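Long-range contacts in protein of unknown function DUF574 (Streptomyces avermitilis, PDB 3GIW), which is of unknown function but binds S-adenosyl-L-homocysteine and is probably an S-adenosylmethionine-dependent methyltransferase of Rossmann-like fold: residues A47-W52 with R212-Y217; A61-W65 with V249-H253; Q100-S106 with S127-T133; L190-Y195 with V273-P277. All coordinates share one frame; numbering follows the deposited sequence.

Interaction 1. Residues A47-W52 with R212-Y217; sequences AMSREW and RVAREY
Met48 sets out with CG beside its backbone N (chi1 -65°) and then runs extended, which carries its end across to the ring of Tyr217. The residue is a selenomethionine. Its CE sits over the middle of one ring face, 3.4 Å from the centroid of the Tyr217 ring. The selenium follows over the same face, displaced toward CE2 and CZ. This is a Met-aromatic contact with a CH-pi component. Glu51 bends at its second torsion, and Arg212 folds back on itself at its second and third, so the two charged ends meet at the outer side. Arg212 NE donates to Glu51 OE1 at 3.1 Å, and Arg212 NH2 to Glu51 OE2 at 2.9 Å. Both oxygens lie near the guanidinium plane, but the nitrogens come from above the carboxylate, whose plane is turned 64° from it. The contact joins helix 39-51 to helix 207-219, packed nearly antiparallel, with segment axes 9.1 Å apart at closest approach. Val213 fills the middle: its CG2 touches Trp52 CB at 3.6 Å and also rests on the carbonyl of Met48. Glu216 faces Glu51 with like charge. One water donates to Glu51 OE2 and to Glu216 OE2, which probably eases the repulsion. Glu216 also has a salt bridge to Arg220. On the buried side Tyr217 packs on Met59 of helix 55-75 and Ile27 of helix 24-31.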
loop_
_atom_site.group_PDB
_atom_site.type_symbol
_atom_site.label_atom_id
_atom_site.label_comp_id
_atom_site.label_asym_id
_atom_site.label_seq_id
_atom_site.Cartn_x
_atom_site.Cartn_y
_atom_site.Cartn_z
ATOM N N ALA A 47 13.895 7.545 -16.048
ATOM C CA ALA A 47 13.058 8.293 -17.006
ATOM C C ALA A 47 11.959 9.057 -16.270
ATOM O O ALA A 47 11.631 10.197 -16.611
ATOM C CB ALA A 47 12.442 7.354 -18.066
HETATM N N MSE A 48 11.354 8.426 -15.265
HETATM C CA MSE A 48 10.270 9.075 -14.535
HETATM C C MSE A 48 10.740 10.231 -13.668
HETATM O O MSE A 48 10.082 11.284 -13.589
HETATM C CB MSE A 48 9.567 8.050 -13.683
HETATM C CG MSE A 48 8.875 6.998 -14.502
HETATM SE SE MSE A 48 8.352 5.451 -13.416
HETATM C CE MSE A 48 7.474 4.497 -14.848
ATOM N N SER A 49 11.891 10.060 -13.010
ATOM C CA SER A 49 12.486 11.145 -12.216
ATOM C C SER A 49 12.903 12.350 -13.094
ATOM O O SER A 49 12.898 13.477 -12.605
ATOM C CB SER A 49 13.687 10.652 -11.400
ATOM O OG SER A 49 13.282 9.731 -10.404
ATOM N N ARG A 50 13.254 12.104 -14.367
ATOM C CA ARG A 50 13.556 13.204 -15.283
ATOM C C ARG A 50 12.300 14.050 -15.523
ATOM O O ARG A 50 12.378 15.274 -15.644
ATOM C CB ARG A 50 14.158 12.694 -16.604
ATOM C CG ARG A 50 15.635 12.297 -16.506
ATOM C CD ARG A 50 16.135 11.644 -17.804
ATOM N NE ARG A 50 17.517 11.194 -17.677
ATOM C CZ ARG A 50 18.176 10.563 -18.643
ATOM N NH1 ARG A 50 17.568 10.304 -19.799
ATOM N NH2 ARG A 50 19.452 10.204 -18.468
ATOM N N GLU A 51 11.147 13.396 -15.616
ATOM C CA GLU A 51 9.867 14.102 -15.787
ATOM C C GLU A 51 9.395 14.777 -14.496
ATOM O O GLU A 51 8.808 15.860 -14.534
ATOM C CB GLU A 51 8.776 13.130 -16.287
ATOM C CG GLU A 51 9.082 12.509 -17.645
ATOM C CD GLU A 51 9.054 13.505 -18.792
ATOM O OE1 GLU A 51 8.462 14.591 -18.666
ATOM O OE2 GLU A 51 9.613 13.182 -19.855
ATOM N N TRP A 52 9.655 14.137 -13.354
ATOM C CA TRP A 52 9.180 14.631 -12.063
ATOM C C TRP A 52 10.258 14.412 -11.018
ATOM O O TRP A 52 10.350 13.336 -10.399
ATOM C CB TRP A 52 7.880 13.925 -11.652
ATOM C CG TRP A 52 7.185 14.516 -10.466
ATOM C CD1 TRP A 52 7.105 15.831 -10.108
ATOM C CD2 TRP A 52 6.435 13.793 -9.487
ATOM N NE1 TRP A 52 6.335 15.970 -8.991
ATOM C CE2 TRP A 52 5.925 14.728 -8.569
ATOM C CE3 TRP A 52 6.161 12.446 -9.304
ATOM C CZ2 TRP A 52 5.132 14.348 -7.477
ATOM C CZ3 TRP A 52 5.406 12.052 -8.208
ATOM C CH2 TRP A 52 4.889 13.008 -7.311
ATOM N N ARG A 212 2.844 13.078 -16.978
ATOM C CA ARG A 212 3.937 12.522 -17.760
ATOM C C ARG A 212 4.469 11.219 -17.144
ATOM O O ARG A 212 4.749 10.248 -17.873
ATOM C CB ARG A 212 5.062 13.567 -17.930
ATOM C CG ARG A 212 4.712 14.723 -18.869
ATOM C CD ARG A 212 4.786 14.269 -20.304
ATOM N NE ARG A 212 6.180 14.060 -20.702
ATOM C CZ ARG A 212 6.593 13.795 -21.942
ATOM N NH1 ARG A 212 5.731 13.733 -22.953
ATOM N NH2 ARG A 212 7.886 13.620 -22.188
ATOM N N VAL A 213 4.581 11.199 -15.813
ATOM C CA VAL A 213 5.014 9.962 -15.112
ATOM C C VAL A 213 4.017 8.830 -15.390
ATOM O O VAL A 213 4.400 7.728 -15.749
ATOM C CB VAL A 213 5.224 10.189 -13.597
ATOM C CG1 VAL A 213 5.390 8.841 -12.827
ATOM C CG2 VAL A 213 6.468 11.071 -13.379
ATOM N N ALA A 214 2.729 9.134 -15.296
ATOM C CA ALA A 214 1.704 8.113 -15.547
ATOM C C ALA A 214 1.813 7.574 -16.967
ATOM O O ALA A 214 1.646 6.371 -17.202
ATOM C CB ALA A 214 0.312 8.672 -15.266
ATOM N N ARG A 215 2.108 8.450 -17.932
ATOM C CA ARG A 215 2.256 8.015 -19.303
ATOM C C ARG A 215 3.529 7.178 -19.518
ATOM O O ARG A 215 3.507 6.271 -20.376
ATOM C CB ARG A 215 2.119 9.189 -20.270
ATOM C CG ARG A 215 0.694 9.793 -20.186
ATOM C CD ARG A 215 0.367 10.804 -21.250
ATOM N NE ARG A 215 1.032 12.101 -21.115
ATOM C CZ ARG A 215 0.588 13.108 -20.349
ATOM N NH1 ARG A 215 -0.464 12.975 -19.558
ATOM N NH2 ARG A 215 1.248 14.254 -20.374
ATOM N N GLU A 216 4.585 7.408 -18.722
ATOM C CA GLU A 216 5.750 6.517 -18.757
ATOM C C GLU A 216 5.394 5.125 -18.232
ATOM O O GLU A 216 5.847 4.113 -18.774
ATOM C CB GLU A 216 6.901 7.108 -17.939
ATOM C CG GLU A 216 7.495 8.420 -18.460
ATOM C CD GLU A 216 8.192 8.296 -19.791
ATOM O OE1 GLU A 216 8.767 7.231 -20.052
ATOM O OE2 GLU A 216 8.143 9.274 -20.580
ATOM N N TYR A 217 4.612 5.041 -17.162
ATOM C CA TYR A 217 4.076 3.728 -16.716
ATOM C C TYR A 217 3.226 3.010 -17.776
ATOM O O TYR A 217 3.457 1.838 -18.041
ATOM C CB TYR A 217 3.258 3.872 -15.426
ATOM C CG TYR A 217 4.041 3.930 -14.125
ATOM C CD1 TYR A 217 4.408 2.760 -13.454
ATOM C CD2 TYR A 217 4.329 5.143 -13.534
ATOM C CE1 TYR A 217 5.112 2.802 -12.242
ATOM C CE2 TYR A 217 4.995 5.195 -12.318
ATOM C CZ TYR A 217 5.415 4.020 -11.687
ATOM O OH TYR A 217 6.065 4.088 -10.457
HETATM O O HOH W 1 10.229 10.879 -20.841
#

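Interaction 2. Residues A61-W65 with V249-H253; sequences ANRDW and VHKWH
Trp65, Val249 and Trp252 carry most of this contact. Val249 CG1 lies over one face of the Trp65 indole, 3.7 Å from Trp65 CG and displaced toward the rim. It makes a CH-pi contact with the five-membered ring. The other methyl, Val249 CG2, turns to Ala61 and meets its CB at 4.2 Å. The indole of Trp65 swings away from its own backbone N (chi1 179°), which extends it toward the 249-253 turn. There its NE1 edge points at a face of Trp252, with NE1 3.4 Å from Trp252 CG. The planes stand at 74°, an offset edge-to-face pair. The contact packs helix 55-75 of the Rossmann-like methyltransferase fold against the 3-10 turn that follows strand 240-248. If Trp65 were an alanine, Val249 CG1 and the face of Trp252 would probably lose their aromatic partner, opening a gap between helix 55-75 and the 249-253 segment. The opposite face of Trp252 is covered by the imidazole of His253. Asn62 points away from the turn. It is one of the S-adenosyl-L-homocysteine-binding residues; in this model, which lacks that ligand, its OD1 bonds Ser199 OG and its ND2 bonds Tyr28 OH.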
loop_
_atom_site.group_PDB
_atom_site.type_symbol
_atom_site.label_atom_id
_atom_site.label_comp_id
_atom_site.label_asym_id
_atom_site.label_seq_id
_atom_site.Cartn_x
_atom_site.Cartn_y
_atom_site.Cartn_z
ATOM N N ALA A 61 7.666 9.427 1.065
ATOM C CA ALA A 61 6.577 9.902 1.882
ATOM C C ALA A 61 5.457 8.864 1.989
ATOM O O ALA A 61 4.788 8.751 3.025
ATOM C CB ALA A 61 5.998 11.253 1.323
ATOM N N ASN A 62 5.206 8.123 0.930
ATOM C CA ASN A 62 4.208 7.056 0.992
ATOM C C ASN A 62 4.626 5.961 1.978
ATOM O O ASN A 62 3.808 5.503 2.801
ATOM C CB ASN A 62 3.952 6.463 -0.388
ATOM C CG ASN A 62 3.020 5.256 -0.338
ATOM O OD1 ASN A 62 1.809 5.433 -0.282
ATOM N ND2 ASN A 62 3.593 4.062 -0.269
ATOM N N ARG A 63 5.901 5.576 1.953
ATOM C CA ARG A 63 6.396 4.576 2.899
ATOM C C ARG A 63 6.293 5.100 4.321
ATOM O O ARG A 63 5.860 4.357 5.248
ATOM C CB ARG A 63 7.806 4.104 2.550
ATOM C CG ARG A 63 8.213 2.831 3.344
ATOM C CD ARG A 63 7.509 1.565 2.873
ATOM N NE ARG A 63 7.797 0.422 3.754
ATOM C CZ ARG A 63 7.446 -0.836 3.479
ATOM N NH1 ARG A 63 6.817 -1.124 2.336
ATOM N NH2 ARG A 63 7.731 -1.809 4.350
ATOM N N ASP A 64 6.685 6.348 4.570
ATOM C CA ASP A 64 6.623 6.940 5.903
ATOM C C ASP A 64 5.167 6.983 6.417
ATOM O O ASP A 64 4.899 6.719 7.594
ATOM C CB ASP A 64 7.202 8.367 5.894
ATOM C CG ASP A 64 8.723 8.413 5.721
ATOM O OD1 ASP A 64 9.401 7.396 5.916
ATOM O OD2 ASP A 64 9.231 9.504 5.373
ATOM N N TRP A 65 4.236 7.288 5.511
ATOM C CA TRP A 65 2.815 7.318 5.816
ATOM C C TRP A 65 2.357 5.922 6.270
ATOM O O TRP A 65 1.638 5.816 7.270
ATOM C CB TRP A 65 1.972 7.829 4.611
ATOM C CG TRP A 65 0.498 7.828 4.951
ATOM C CD1 TRP A 65 -0.170 8.786 5.608
ATOM C CD2 TRP A 65 -0.436 6.766 4.709
ATOM N NE1 TRP A 65 -1.483 8.404 5.802
ATOM C CE2 TRP A 65 -1.657 7.158 5.269
ATOM C CE3 TRP A 65 -0.351 5.521 4.078
ATOM C CZ2 TRP A 65 -2.790 6.340 5.224
ATOM C CZ3 TRP A 65 -1.469 4.720 4.079
ATOM C CH2 TRP A 65 -2.664 5.143 4.610
ATOM N N VAL A 249 -0.585 12.581 1.837
ATOM C CA VAL A 249 0.018 11.717 2.851
ATOM C C VAL A 249 0.921 12.440 3.823
ATOM O O VAL A 249 0.952 12.068 5.017
ATOM C CB VAL A 249 0.772 10.488 2.285
ATOM C CG1 VAL A 249 -0.202 9.492 1.733
ATOM C CG2 VAL A 249 1.846 10.838 1.248
ATOM N N HIS A 250 1.640 13.484 3.403
ATOM C CA HIS A 250 2.550 14.187 4.308
ATOM C C HIS A 250 1.813 15.083 5.305
ATOM O O HIS A 250 2.430 15.622 6.224
ATOM C CB HIS A 250 3.587 14.972 3.518
ATOM C CG HIS A 250 3.013 16.110 2.749
ATOM N ND1 HIS A 250 1.979 15.954 1.844
ATOM C CD2 HIS A 250 3.349 17.423 2.711
ATOM C CE1 HIS A 250 1.696 17.125 1.301
ATOM N NE2 HIS A 250 2.519 18.032 1.803
ATOM N N LYS A 251 0.520 15.243 5.110
ATOM C CA LYS A 251 -0.350 16.004 6.008
ATOM C C LYS A 251 -1.190 15.129 6.963
ATOM O O LYS A 251 -1.992 15.655 7.737
ATOM C CB LYS A 251 -1.285 16.898 5.157
ATOM C CG LYS A 251 -0.527 17.906 4.334
ATOM C CD LYS A 251 -1.438 18.865 3.583
ATOM C CE LYS A 251 -0.602 19.764 2.711
ATOM N NZ LYS A 251 -1.397 20.891 2.119
ATOM N N TRP A 252 -1.029 13.807 6.878
ATOM C CA TRP A 252 -1.761 12.863 7.730
ATOM C C TRP A 252 -0.930 12.542 8.980
ATOM O O TRP A 252 0.073 11.842 8.892
ATOM C CB TRP A 252 -2.118 11.581 6.958
ATOM C CG TRP A 252 -3.137 10.694 7.610
ATOM C CD1 TRP A 252 -4.472 10.711 7.376
ATOM C CD2 TRP A 252 -2.913 9.715 8.646
ATOM N NE1 TRP A 252 -5.106 9.789 8.177
ATOM C CE2 TRP A 252 -4.174 9.184 8.984
ATOM C CE3 TRP A 252 -1.777 9.222 9.293
ATOM C CZ2 TRP A 252 -4.334 8.185 9.974
ATOM C CZ3 TRP A 252 -1.935 8.242 10.291
ATOM C CH2 TRP A 252 -3.202 7.731 10.600
ATOM N N HIS A 253 -1.358 13.050 10.135
ATOM C CA HIS A 253 -0.673 12.843 11.431
ATOM C C HIS A 253 0.859 13.015 11.296
ATOM O O HIS A 253 1.638 12.098 11.629
ATOM C CB HIS A 253 -1.025 11.474 12.028
ATOM C CG HIS A 253 -2.478 11.292 12.362
ATOM N ND1 HIS A 253 -2.896 10.709 13.541
ATOM C CD2 HIS A 253 -3.602 11.568 11.669
ATOM C CE1 HIS A 253 -4.217 10.672 13.571
ATOM N NE2 HIS A 253 -4.674 11.209 12.456
#

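Interaction 3. Residues Q100-S106 with S127-T133; sequences QSVAPES and STPEGRT
The side chains of Gln100 and Thr128 run alongside one another, pointing opposite ways, where the end of helix 95-102 meets the loop entering strand 132-137. This is an outer corner of the Rossmann-like fold, away from the cofactor site. Gln100 reaches out fully extended (chi2 179°), and its amide is gripped by two backbone groups and a serine hydroxyl. Its OE1 accepts from Thr128 N at 3.0 Å, almost straight at 174°, with the donor above the carbonyl plane. Its NE2 donates twice. One bond goes to Ser127 OG at 3.0 Å, somewhat tilted from the amide plane. The other goes to Ser106 O at 3.0 Å, close to that plane. Three bonds thus fix the rotation of this buried amide. With no amide on a leucine in its place, Thr128 N would probably be left without this acceptor, and Ser127 OG and Ser106 O without this donor. Thr128 holds OG1 between its backbone N and carbonyl carbon (chi1 52°), and this aims the hydroxyl at Pro104 O, 2.7 Å away. Pro104 and Glu105 fill the middle of a type I beta turn from Ala103 to Ser106. Gly131 fits where the two backbones come closest, since a beta carbon would clash with Pro104 O, Ser106 O and Gln100 NE2. Arg132 N makes a weak bond to Ser106 O at the start of strand 132-137, where Arg132 also pairs with Val108. At the solvent side one water donates to Glu105 O at 2.7 Å and to Glu130 O at 3.1 Å.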
loop_
_atom_site.group_PDB
_atom_site.type_symbol
_atom_site.label_atom_id
_atom_site.label_comp_id
_atom_site.label_asym_id
_atom_site.label_seq_id
_atom_site.Cartn_x
_atom_site.Cartn_y
_atom_site.Cartn_z
ATOM N N GLN A 100 4.061 -5.722 15.635
ATOM C CA GLN A 100 4.549 -6.633 16.687
ATOM C C GLN A 100 5.416 -5.955 17.770
ATOM O O GLN A 100 5.492 -6.446 18.909
ATOM C CB GLN A 100 5.233 -7.869 16.066
ATOM C CG GLN A 100 4.209 -8.839 15.407
ATOM C CD GLN A 100 4.820 -10.060 14.749
ATOM O OE1 GLN A 100 6.046 -10.176 14.635
ATOM N NE2 GLN A 100 3.976 -10.997 14.365
ATOM N N SER A 101 6.025 -4.827 17.424
ATOM C CA SER A 101 6.717 -4.004 18.417
ATOM C C SER A 101 5.716 -3.388 19.389
ATOM O O SER A 101 6.040 -3.152 20.552
ATOM C CB SER A 101 7.555 -2.913 17.735
ATOM O OG SER A 101 6.764 -1.902 17.134
ATOM N N VAL A 102 4.498 -3.128 18.923
ATOM C CA VAL A 102 3.454 -2.578 19.797
ATOM C C VAL A 102 2.809 -3.686 20.625
ATOM O O VAL A 102 2.583 -3.521 21.827
ATOM C CB VAL A 102 2.363 -1.810 18.993
ATOM C CG1 VAL A 102 1.210 -1.393 19.921
ATOM C CG2 VAL A 102 2.959 -0.599 18.288
ATOM N N ALA A 103 2.506 -4.807 19.978
ATOM C CA ALA A 103 1.814 -5.914 20.580
ATOM C C ALA A 103 2.341 -7.185 19.907
ATOM O O ALA A 103 1.989 -7.471 18.747
ATOM C CB ALA A 103 0.292 -5.761 20.376
ATOM N N PRO A 104 3.231 -7.925 20.598
ATOM C CA PRO A 104 3.869 -9.097 19.983
ATOM C C PRO A 104 2.941 -10.153 19.410
ATOM O O PRO A 104 3.327 -10.865 18.478
ATOM C CB PRO A 104 4.702 -9.702 21.125
ATOM C CG PRO A 104 4.862 -8.634 22.089
ATOM C CD PRO A 104 3.722 -7.685 21.966
ATOM N N GLU A 105 1.722 -10.247 19.941
ATOM C CA GLU A 105 0.758 -11.235 19.475
ATOM C C GLU A 105 0.093 -10.879 18.137
ATOM O O GLU A 105 -0.687 -11.676 17.600
ATOM C CB GLU A 105 -0.305 -11.491 20.571
ATOM C CG GLU A 105 -1.345 -10.401 20.813
ATOM C CD GLU A 105 -0.865 -9.222 21.655
ATOM O OE1 GLU A 105 0.338 -9.162 21.998
ATOM O OE2 GLU A 105 -1.726 -8.344 21.979
ATOM N N SER A 106 0.415 -9.709 17.592
ATOM C CA SER A 106 -0.189 -9.279 16.318
ATOM C C SER A 106 0.059 -10.289 15.177
ATOM O O SER A 106 1.089 -10.982 15.121
ATOM C CB SER A 106 0.248 -7.858 15.893
ATOM O OG SER A 106 -0.000 -6.875 16.896
ATOM N N SER A 127 8.414 -13.833 12.241
ATOM C CA SER A 127 7.462 -13.345 13.237
ATOM C C SER A 127 8.014 -13.484 14.645
ATOM O O SER A 127 8.858 -14.346 14.896
ATOM C CB SER A 127 6.174 -14.157 13.121
ATOM O OG SER A 127 5.188 -13.701 14.036
ATOM N N THR A 128 7.553 -12.633 15.562
ATOM C CA THR A 128 7.686 -12.915 16.985
ATOM C C THR A 128 7.061 -14.282 17.240
ATOM O O THR A 128 6.188 -14.709 16.486
ATOM C CB THR A 128 6.910 -11.909 17.847
ATOM O OG1 THR A 128 5.558 -11.840 17.375
ATOM C CG2 THR A 128 7.544 -10.525 17.831
ATOM N N PRO A 129 7.512 -14.990 18.297
ATOM C CA PRO A 129 6.861 -16.259 18.651
ATOM C C PRO A 129 5.400 -16.121 19.094
ATOM O O PRO A 129 4.597 -17.031 18.855
ATOM C CB PRO A 129 7.734 -16.819 19.791
ATOM C CG PRO A 129 8.559 -15.680 20.273
ATOM C CD PRO A 129 8.659 -14.671 19.165
ATOM N N GLU A 130 5.059 -14.996 19.721
ATOM C CA GLU A 130 3.692 -14.741 20.189
ATOM C C GLU A 130 2.712 -14.492 19.040
ATOM O O GLU A 130 1.495 -14.709 19.179
ATOM C CB GLU A 130 3.662 -13.514 21.112
ATOM C CG GLU A 130 4.463 -13.662 22.411
ATOM C CD GLU A 130 5.904 -13.230 22.313
ATOM O OE1 GLU A 130 6.411 -13.038 21.193
ATOM O OE2 GLU A 130 6.559 -13.113 23.381
ATOM N N GLY A 131 3.242 -14.008 17.922
ATOM C CA GLY A 131 2.429 -13.565 16.788
ATOM C C GLY A 131 2.467 -14.553 15.644
ATOM O O GLY A 131 3.010 -15.661 15.774
ATOM N N ARG A 132 1.888 -14.162 14.509
ATOM C CA ARG A 132 1.889 -15.011 13.312
ATOM C C ARG A 132 1.958 -14.135 12.077
ATOM O O ARG A 132 1.309 -13.111 12.034
ATOM C CB ARG A 132 0.612 -15.842 13.164
ATOM C CG ARG A 132 0.129 -16.600 14.393
ATOM C CD ARG A 132 -1.268 -17.182 14.125
ATOM N NE ARG A 132 -1.750 -17.988 15.249
ATOM C CZ ARG A 132 -2.901 -18.673 15.273
ATOM N NH1 ARG A 132 -3.728 -18.650 14.228
ATOM N NH2 ARG A 132 -3.226 -19.394 16.349
ATOM N N THR A 133 2.686 -14.573 11.066
ATOM C CA THR A 133 2.627 -13.944 9.738
ATOM C C THR A 133 2.571 -15.012 8.649
ATOM O O THR A 133 3.041 -16.156 8.829
ATOM C CB THR A 133 3.819 -13.002 9.474
ATOM O OG1 THR A 133 5.013 -13.783 9.345
ATOM C CG2 THR A 133 3.970 -11.984 10.578
HETATM O O HOH W 2 -1.260 -14.242 17.934
#

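Interaction 4. Residues L190-Y195 with V273-P277; sequences LPSGSY and VARKP
Lys276 and the turn before Tyr195 form the tight part of this contact. Lys276 N donates to Ser194 O at 2.8 Å, almost perfectly straight at 178°. Gly193 N donates to Lys276 O at 2.8 Å. Lys276 has CG anti to its backbone N (chi1 177°) and the rest extended, which lets NZ reach back beneath the turn. NZ donates to Leu190 O at 2.8 Å, in the carbonyl plane, and also to Leu187 O at the end of helix 179-187. The turn is a type II beta turn from Pro191 to Ser194. At Gly193 a beta carbon would be pressed against the carbonyl oxygen of Ser192, so glycine suits this turn position. Tyr195 and Arg275 form a non-hydrogen-bonded antiparallel pair, at the point where strand 195-201 starts beside the end of strand 269-275. This antiparallel neighbour follows the parallel strands of the Rossmann-like sheet. The ring of Tyr195 packs beside the backbone bonds. It takes Arg275 CB over one face, 4.1 Å from its centroid, in a CH-pi contact offset toward the rim. Val273 CG1 packs on Tyr195 CD2 at 3.8 Å. The outer side is looser. The guanidinium of Arg275 lies over Gly193 in the conformer described, but a second conformer makes this contact doubtful. Ser192 is exposed, and its OG donates to the C-terminal carboxylate at Pro277 O, 2.8 Å away.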
loop_
_atom_site.group_PDB
_atom_site.type_symbol
_atom_site.label_atom_id
_atom_site.label_comp_id
_atom_site.label_asym_id
_atom_site.label_seq_id
_atom_site.Cartn_x
_atom_site.Cartn_y
_atom_site.Cartn_z
ATOM N N LEU A 190 -14.886 -8.747 7.051
ATOM C CA LEU A 190 -14.211 -8.274 8.243
ATOM C C LEU A 190 -15.311 -7.732 9.165
ATOM O O LEU A 190 -16.271 -7.126 8.711
ATOM C CB LEU A 190 -13.160 -7.229 7.863
ATOM C CG LEU A 190 -12.189 -7.694 6.777
ATOM C CD1 LEU A 190 -11.070 -6.662 6.515
ATOM C CD2 LEU A 190 -11.569 -9.033 7.131
ATOM N N PRO A 191 -15.201 -7.989 10.463
ATOM C CA PRO A 191 -16.245 -7.536 11.398
ATOM C C PRO A 191 -16.283 -6.037 11.690
ATOM O O PRO A 191 -15.328 -5.298 11.421
ATOM C CB PRO A 191 -15.921 -8.299 12.687
ATOM C CG PRO A 191 -14.505 -8.648 12.560
ATOM C CD PRO A 191 -14.137 -8.751 11.134
ATOM N N SER A 192 -17.383 -5.600 12.293
ATOM C CA SER A 192 -17.460 -4.286 12.877
ATOM C C SER A 192 -16.231 -4.018 13.736
ATOM O O SER A 192 -15.772 -4.891 14.484
ATOM C CB SER A 192 -18.733 -4.189 13.717
ATOM O OG SER A 192 -19.848 -4.232 12.837
ATOM N N GLY A 193 -15.669 -2.813 13.590
ATOM C CA GLY A 193 -14.453 -2.413 14.310
ATOM C C GLY A 193 -13.185 -2.636 13.497
ATOM O O GLY A 193 -12.095 -2.241 13.910
ATOM N N SER A 194 -13.343 -3.268 12.338
ATOM C CA SER A 194 -12.253 -3.388 11.371
ATOM C C SER A 194 -11.973 -2.009 10.752
ATOM O O SER A 194 -12.754 -1.044 10.943
ATOM C CB SER A 194 -12.608 -4.414 10.289
ATOM O OG SER A 194 -12.685 -5.722 10.851
ATOM N N TYR A 195 -10.840 -1.912 10.049
ATOM C CA TYR A 195 -10.416 -0.663 9.396
ATOM C C TYR A 195 -10.004 -0.895 7.946
ATOM O O TYR A 195 -9.597 -1.998 7.545
ATOM C CB TYR A 195 -9.246 -0.011 10.155
ATOM C CG TYR A 195 -9.635 0.679 11.459
ATOM C CD1 TYR A 195 -9.892 -0.055 12.626
ATOM C CD2 TYR A 195 -9.705 2.066 11.533
ATOM C CE1 TYR A 195 -10.206 0.571 13.811
ATOM C CE2 TYR A 195 -10.039 2.701 12.716
ATOM C CZ TYR A 195 -10.305 1.942 13.849
ATOM O OH TYR A 195 -10.635 2.541 15.067
ATOM N N VAL A 273 -7.591 6.599 6.593
ATOM C CA VAL A 273 -7.876 5.437 7.434
ATOM C C VAL A 273 -9.307 5.617 7.932
ATOM O O VAL A 273 -9.697 6.733 8.333
ATOM C CB VAL A 273 -6.925 5.399 8.634
ATOM C CG1 VAL A 273 -7.256 4.217 9.593
ATOM C CG2 VAL A 273 -5.473 5.320 8.155
ATOM N N ALA A 274 -10.096 4.537 7.922
ATOM C CA ALA A 274 -11.496 4.612 8.328
ATOM C C ALA A 274 -11.951 3.306 8.998
ATOM O O ALA A 274 -11.515 2.237 8.631
ATOM C CB ALA A 274 -12.390 4.894 7.161
ATOM N N ARG A 275 -12.869 3.450 9.960
ATOM C CA ARG A 275 -13.441 2.329 10.732
ATOM C C ARG A 275 -14.729 1.825 10.099
ATOM O O ARG A 275 -15.572 2.621 9.645
ATOM C CB ARG A 275 -13.756 2.792 12.157
ATOM C CG ARG A 275 -14.269 1.696 13.097
ATOM C CD ARG A 275 -14.278 2.179 14.555
ATOM N NE ARG A 275 -14.697 1.130 15.477
ATOM C CZ ARG A 275 -15.955 0.743 15.674
ATOM N NH1 ARG A 275 -16.961 1.301 15.000
ATOM N NH2 ARG A 275 -16.199 -0.235 16.543
ATOM N N LYS A 276 -14.890 0.505 10.085
ATOM C CA LYS A 276 -16.127 -0.134 9.655
ATOM C C LYS A 276 -17.104 -0.228 10.851
ATOM O O LYS A 276 -16.777 -0.866 11.847
ATOM C CB LYS A 276 -15.808 -1.543 9.111
ATOM C CG LYS A 276 -17.037 -2.334 8.693
ATOM C CD LYS A 276 -16.708 -3.659 8.081
ATOM C CE LYS A 276 -17.996 -4.476 7.835
ATOM N NZ LYS A 276 -17.701 -5.623 6.903
ATOM N N PRO A 277 -18.288 0.398 10.734
ATOM C CA PRO A 277 -19.298 0.326 11.821
ATOM C C PRO A 277 -19.753 -1.083 12.107
ATOM O O PRO A 277 -19.803 -1.945 11.228
ATOM C CB PRO A 277 -20.469 1.155 11.274
ATOM C CG PRO A 277 -19.926 1.980 10.204
ATOM C CD PRO A 277 -18.712 1.289 9.637
ATOM O OXT PRO A 277 -20.106 -1.375 13.261
#

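Interaction 2 is the buried contact. It is apolar and aromatic. Its helix segment carries two residues of the S-adenosyl-L-homocysteine site, but the packing does not rest on them. Interaction 4 touches it directly: Val273 packs on both Trp252 and Trp65, so helix 55-75, strand 269-275 and the 249-253 turn share one core. Away from that core, interaction 4 turns to backbone bonds and the chain terminus. Interaction 1 is partly buried and joins two helices, with a selenomethionine on a ring inside and a salt bridge outside. Interaction 3 lies at the surface, with polar bonds between a helix end with its following turn and the loop leading into strand 132-137. Interactions 3 and 4 reach the same sheet.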